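PDB 7KCJ: eukaryotic translation initiation factor 4E type 5 from Leishmania major, which probably binds the 7-methylguanosine cap of messenger RNA and acts as a factor in the initiation of translation. Local coordinates for residues L115-A118 with V119-E123; V168-F171 with L172-M176; E58-S61 with T62-S65. All blocks are in the same frame, centred on the assembly; numbering follows the deposited sequence.

Contact 1. Residues L115-A118 with V119-E123; sequences LVLA and VVMGE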
# COMPACT_ATOMS: atom_id res chain seq x y z
N LEU A 115 -3.75 4.53 -9.70
CA LEU A 115 -2.87 3.78 -10.57
C LEU A 115 -2.22 2.61 -9.85
O LEU A 115 -2.24 1.49 -10.37
CB LEU A 115 -1.82 4.70 -11.19
CG LEU A 115 -0.71 4.00 -12.00
CD1 LEU A 115 -1.21 3.61 -13.38
CD2 LEU A 115 0.50 4.86 -12.08
N VAL A 116 -1.64 2.85 -8.65
CA VAL A 116 -0.97 1.79 -7.90
C VAL A 116 -1.94 0.69 -7.49
O VAL A 116 -1.66 -0.49 -7.69
CB VAL A 116 -0.19 2.35 -6.69
CG1 VAL A 116 0.50 1.23 -5.93
CG2 VAL A 116 0.86 3.37 -7.14
N LEU A 117 -3.15 1.08 -7.00
CA LEU A 117 -4.18 0.11 -6.62
C LEU A 117 -4.54 -0.78 -7.83
O LEU A 117 -4.59 -2.00 -7.70
CB LEU A 117 -5.44 0.80 -6.08
CG LEU A 117 -5.34 1.42 -4.67
CD1 LEU A 117 -6.60 2.18 -4.32
CD2 LEU A 117 -5.04 0.38 -3.59
N ALA A 118 -4.68 -0.17 -9.01
CA ALA A 118 -5.00 -0.90 -10.24
C ALA A 118 -3.87 -1.81 -10.72
O ALA A 118 -4.12 -2.98 -11.00
CB ALA A 118 -5.41 0.06 -11.34
N VAL A 119 -2.62 -1.30 -10.79
CA VAL A 119 -1.51 -2.11 -11.24
C VAL A 119 -1.24 -3.33 -10.31
O VAL A 119 -0.90 -4.41 -10.78
CB VAL A 119 -0.21 -1.29 -11.51
CG1 VAL A 119 -0.37 -0.25 -12.61
CG2 VAL A 119 0.40 -0.71 -10.25
N VAL A 120 -1.40 -3.15 -9.00
CA VAL A 120 -1.15 -4.22 -8.04
C VAL A 120 -2.32 -5.21 -7.90
O VAL A 120 -2.11 -6.42 -7.95
CB VAL A 120 -0.76 -3.61 -6.67
CG1 VAL A 120 -0.78 -4.63 -5.54
CG2 VAL A 120 0.60 -2.92 -6.76
N MET A 121 -3.54 -4.70 -7.69
CA MET A 121 -4.70 -5.57 -7.42
C MET A 121 -5.60 -5.89 -8.60
O MET A 121 -6.27 -6.93 -8.58
CB MET A 121 -5.56 -5.01 -6.27
CG MET A 121 -4.80 -4.79 -4.97
SD MET A 121 -5.87 -4.27 -3.59
CE MET A 121 -6.48 -2.82 -4.24
N GLY A 122 -5.68 -4.99 -9.58
CA GLY A 122 -6.55 -5.16 -10.74
C GLY A 122 -6.28 -6.41 -11.55
O GLY A 122 -5.13 -6.81 -11.70
N GLU A 123 -7.34 -7.05 -12.06
CA GLU A 123 -7.20 -8.28 -12.83
C GLU A 123 -6.43 -8.11 -14.14
O GLU A 123 -5.48 -8.85 -14.39
CB GLU A 123 -8.56 -8.95 -13.08
CG GLU A 123 -8.55 -10.45 -12.87
CD GLU A 123 -9.86 -11.14 -13.20
OE1 GLU A 123 -10.45 -10.83 -14.26
OE2 GLU A 123 -10.30 -12.01 -12.41

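Contact 2. Residues V168-F171 with L172-M176; sequences VAEF and LAEAM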
# COMPACT_ATOMS: atom_id res chain seq x y z
N VAL A 168 8.63 -3.10 -12.93
CA VAL A 168 7.44 -2.56 -12.28
C VAL A 168 7.65 -1.07 -11.98
O VAL A 168 6.76 -0.26 -12.26
CB VAL A 168 7.12 -3.35 -10.97
CG1 VAL A 168 6.04 -2.67 -10.16
CG2 VAL A 168 6.72 -4.79 -11.27
N ALA A 169 8.81 -0.70 -11.42
CA ALA A 169 9.09 0.69 -11.10
C ALA A 169 9.09 1.56 -12.35
O ALA A 169 8.52 2.65 -12.33
CB ALA A 169 10.42 0.81 -10.38
N GLU A 170 9.68 1.08 -13.46
CA GLU A 170 9.69 1.85 -14.71
C GLU A 170 8.29 1.95 -15.32
O GLU A 170 7.93 2.99 -15.85
CB GLU A 170 10.70 1.31 -15.73
CG GLU A 170 11.01 2.29 -16.84
CD GLU A 170 11.49 3.67 -16.39
OE1 GLU A 170 12.34 3.73 -15.47
OE2 GLU A 170 11.00 4.68 -16.94
N PHE A 171 7.48 0.90 -15.17
CA PHE A 171 6.09 0.92 -15.66
C PHE A 171 5.32 2.01 -14.91
O PHE A 171 4.59 2.78 -15.54
CB PHE A 171 5.40 -0.43 -15.46
CG PHE A 171 3.96 -0.37 -15.88
CD1 PHE A 171 3.62 -0.34 -17.23
CD2 PHE A 171 2.94 -0.24 -14.95
CE1 PHE A 171 2.29 -0.24 -17.62
CE2 PHE A 171 1.62 -0.14 -15.35
CZ PHE A 171 1.29 -0.16 -16.68
N LEU A 172 5.48 2.08 -13.58
CA LEU A 172 4.79 3.08 -12.77
C LEU A 172 5.26 4.49 -13.15
O LEU A 172 4.44 5.39 -13.27
CB LEU A 172 5.02 2.83 -11.27
CG LEU A 172 4.33 1.62 -10.69
CD1 LEU A 172 4.89 1.28 -9.29
CD2 LEU A 172 2.85 1.83 -10.65
N ALA A 173 6.58 4.67 -13.37
CA ALA A 173 7.11 5.98 -13.72
C ALA A 173 6.61 6.46 -15.08
O ALA A 173 6.31 7.64 -15.24
CB ALA A 173 8.64 5.96 -13.70
N GLU A 174 6.54 5.57 -16.08
CA GLU A 174 6.03 5.96 -17.39
C GLU A 174 4.53 6.29 -17.31
O GLU A 174 4.10 7.24 -17.96
CB GLU A 174 6.31 4.89 -18.44
CG GLU A 174 7.78 4.75 -18.76
CD GLU A 174 8.04 3.92 -20.00
OE1 GLU A 174 7.31 2.92 -20.21
OE2 GLU A 174 8.97 4.26 -20.76
N ALA A 175 3.75 5.56 -16.45
CA ALA A 175 2.31 5.81 -16.29
C ALA A 175 1.99 7.12 -15.56
O ALA A 175 1.01 7.78 -15.90
CB ALA A 175 1.62 4.64 -15.61
N MET A 176 2.80 7.49 -14.56
CA MET A 176 2.62 8.73 -13.82
C MET A 176 2.95 9.94 -14.71
O MET A 176 2.23 10.95 -14.65
CB MET A 176 3.49 8.71 -12.55
CG MET A 176 3.07 7.62 -11.56
SD MET A 176 1.65 8.16 -10.56
CE MET A 176 2.47 9.17 -9.34

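Contact 3. Residues E58-S61 with T62-S65; sequences ELWS and TMNS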
# COMPACT_ATOMS: atom_id res chain seq x y z
N GLU A 58 -16.09 -3.48 -4.32
CA GLU A 58 -15.79 -3.80 -2.93
C GLU A 58 -14.57 -2.99 -2.44
O GLU A 58 -14.54 -2.56 -1.29
CB GLU A 58 -15.55 -5.30 -2.75
CG GLU A 58 -16.84 -6.08 -2.71
CD GLU A 58 -16.70 -7.58 -2.55
OE1 GLU A 58 -15.55 -8.08 -2.53
OE2 GLU A 58 -17.74 -8.26 -2.44
N LEU A 59 -13.59 -2.76 -3.32
CA LEU A 59 -12.43 -1.95 -3.00
C LEU A 59 -12.87 -0.49 -2.71
O LEU A 59 -12.51 0.04 -1.67
CB LEU A 59 -11.41 -1.98 -4.17
CG LEU A 59 -10.26 -0.94 -4.12
CD1 LEU A 59 -9.38 -1.10 -2.85
CD2 LEU A 59 -9.44 -0.97 -5.40
N TRP A 60 -13.61 0.15 -3.62
CA TRP A 60 -13.99 1.55 -3.42
C TRP A 60 -15.04 1.71 -2.30
O TRP A 60 -15.02 2.74 -1.62
CB TRP A 60 -14.39 2.22 -4.73
CG TRP A 60 -13.25 2.32 -5.72
CD1 TRP A 60 -13.23 1.80 -6.98
CD2 TRP A 60 -11.97 2.96 -5.53
NE1 TRP A 60 -12.04 2.10 -7.60
CE2 TRP A 60 -11.24 2.79 -6.72
CE3 TRP A 60 -11.40 3.71 -4.49
CZ2 TRP A 60 -9.95 3.31 -6.88
CZ3 TRP A 60 -10.14 4.23 -4.66
CH2 TRP A 60 -9.42 4.01 -5.84
N SER A 61 -15.88 0.67 -2.04
CA SER A 61 -16.81 0.73 -0.90
C SER A 61 -16.02 0.69 0.40
O SER A 61 -16.39 1.39 1.34
CB SER A 61 -17.79 -0.44 -0.93
OG SER A 61 -18.63 -0.37 -2.07
N THR A 62 -14.93 -0.12 0.46
CA THR A 62 -14.05 -0.20 1.63
C THR A 62 -13.37 1.16 1.85
O THR A 62 -13.36 1.66 2.98
CB THR A 62 -13.02 -1.35 1.45
OG1 THR A 62 -13.72 -2.57 1.30
CG2 THR A 62 -12.05 -1.46 2.63
N MET A 63 -12.83 1.77 0.78
CA MET A 63 -12.16 3.06 0.87
C MET A 63 -13.12 4.17 1.29
O MET A 63 -12.71 5.07 2.02
CB MET A 63 -11.54 3.45 -0.48
CG MET A 63 -10.49 2.47 -0.99
SD MET A 63 -9.11 2.19 0.15
CE MET A 63 -8.43 3.78 0.20
N ASN A 64 -14.38 4.13 0.81
CA ASN A 64 -15.41 5.14 1.13
C ASN A 64 -15.92 5.02 2.56
O ASN A 64 -16.45 5.99 3.08
CB ASN A 64 -16.58 5.11 0.12
CG ASN A 64 -17.85 5.90 0.43
OD1 ASN A 64 -18.77 5.45 1.17
ND2 ASN A 64 -17.98 7.10 -0.13
N SER A 65 -15.76 3.85 3.21
CA SER A 65 -16.19 3.70 4.61
C SER A 65 -15.19 4.35 5.61
O SER A 65 -15.47 4.43 6.81
CB SER A 65 -16.32 2.22 4.95
OG SER A 65 -15.05 1.61 5.09

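Contact 1. Residues L115-A118 with V119-E123
Val119 meets Leu115 one helical turn earlier in two ways, through the backbone and through a methyl-to-methyl touch. Its N-H gives a hydrogen bond to Leu115 O of 2.8 Å with an N-H...O angle of 169°, close to linear. Its CG1 lies 4.0 Å from Leu115 CD1, the two side chains being inclined to one another. CG1 stands anti to the carbonyl carbon (chi1 -62°), which leaves CG2 between the backbone N and the carbonyl carbon, 3.3 Å from Val116 O.

Val120 repeats the backbone bond, N to Val116 O at 3.0 Å, but its side-chain contact is light, CG2 and Val116 CG1 being 4.2 Å apart. Val116 and Val120 both point into the sheet, where Leu139 and Val157 meet them. Val120 O also accepts from Arg15 NE of strand 13-23, whose backbone bonds to Met121.

Met121 donates to Leu117 O and lays its chain alongside that of Leu117, both pointing the same way. The bend at chi3 brings CE back to 3.6 Å from Leu117 CD2, so the methyl, not the sulfur, makes this contact.

At Gly122 the series of bonds weakens in geometry. Its N is 2.9 Å from Ala118 O, yet the N-H...O angle falls to 132°, and Gly122 is the first residue to leave helical phi/psi.

Four consecutive i to i+4 bonds, the last of them bent, thus mark the C-terminal end of helix 108-121. This helix lies on the antiparallel sheet of the eIF4E fold, Val116 and Val120 facing strands 136-143 and 153-159, and Val119 facing helix 165-178.

Contact 2. Residues V168-F171 with L172-M176
Leu172 N reaches back one turn to Val168 O at 3.0 Å, the first of four i to i+4 hydrogen bonds that make this a regular stretch of alpha-helix, part of helix 165-178 on the sheet of the eIF4E fold. Ala173, Glu174 and Ala175 donate in the same way to Ala169, Glu170 and Phe171, with N-H...O angles between 151° and 163°.

The apolar side chains meet lightly, Val168 CG1 to Leu172 CD1 at 4.2 Å. Leu172 CG, anti to the carbonyl carbon, sits 3.5 Å from Val168 O. Phe171 CG is set anti to its own N, and the ring stays obliquely near the next peptide, CG lying 3.7 Å from Leu172 N.

In the next shell, Leu172 packs on Ile101 of strand 97-103, Ala173 on Ile188 of strand 186-191, and Phe171 and Leu172 together on Val119 of helix 108-121.

On the polar side Glu170 bends at chi2 (54°), bringing its carboxylate beside Glu174. The like charges stand close and would probably repel, but Glu170 OE2 also forms a salt bridge with Arg177 NH2, one residue past the contact on the same helix, which should offset part of the cost. The two carboxylate planes are nearly perpendicular, with Glu170 OE2 3.7 Å from Glu174 CG and 4.3 Å from Glu174 OE2.

Contact 3. Residues E58-S61 with T62-S65
Thr62 grips Glu58 O twice, from opposite faces of that carbonyl's plane, and this is the tight part of the contact. Its hydroxyl donates to Glu58 O, with OG1 2.7 Å from it, while its backbone N reaches Glu58 O at 3.0 Å. The torsion that sets OG1 anti to the carbonyl carbon and beside the backbone N (chi1 -60°) turns the hydroxyl back along the helix to meet the preceding turn, a familiar feature of threonine in helices.

Met63 is also closely packed: its CG lies 3.2 Å from Leu59 O and 3.8 Å from Trp60 CE3. The methionine and indole are inclined to one another, whereas Leu59 runs alongside Met63, with CD1 4.2 Å from Met63 CG. Bends at chi2 and chi3 carry the end of the methionine chain away from the preceding turn.

Towards the C-terminal, solvent-exposed end the backbone ladder loosens at its last rung. Asn64 N still reaches Trp60 O at 2.9 Å, but Ser65 N makes a weak bond to Ser61 O at 3.2 Å, with an N-H...O angle of only 129°. The Ser65 hydroxyl turns instead to Thr62 O, with OG at 2.7 Å from that oxygen. Trp60, Ser61, Asn64 and Ser65 are all exposed.

The inner side of helix 56-64 rests on the sheet of the eIF4E fold: Thr62 packs on Leu50 and Ile53 of strand 48-55, and Met63 on Leu78 and Phe80 of strand 77-82. Glu58 OE1 accepts from Thr54 N, tying the helix to the end of strand 48-55, while Trp60 leans on Glu114 and Leu117 of helix 108-121.

Contact 1 is the middle member of the set and touches both others. Its centre is 12 Å from that of contact 2, where Val119 CG1 comes within 3.4 Å of Phe171 CE2 and Leu115 CD2 within 3.7 Å of Ala175 CB. Contact 3 lies 15 Å away, centre to centre, and is reached through Met121 CE, 3.6 Å from Leu59 CD1, and Leu117 CD1, 3.7 Å from Trp60 CH2. Contacts 2 and 3 do not meet: their centres are about 25 Å apart and their nearest atoms about 13 Å. The three helices pack on the sheet with helix 108-121 between the other two, joined by apolar side chains.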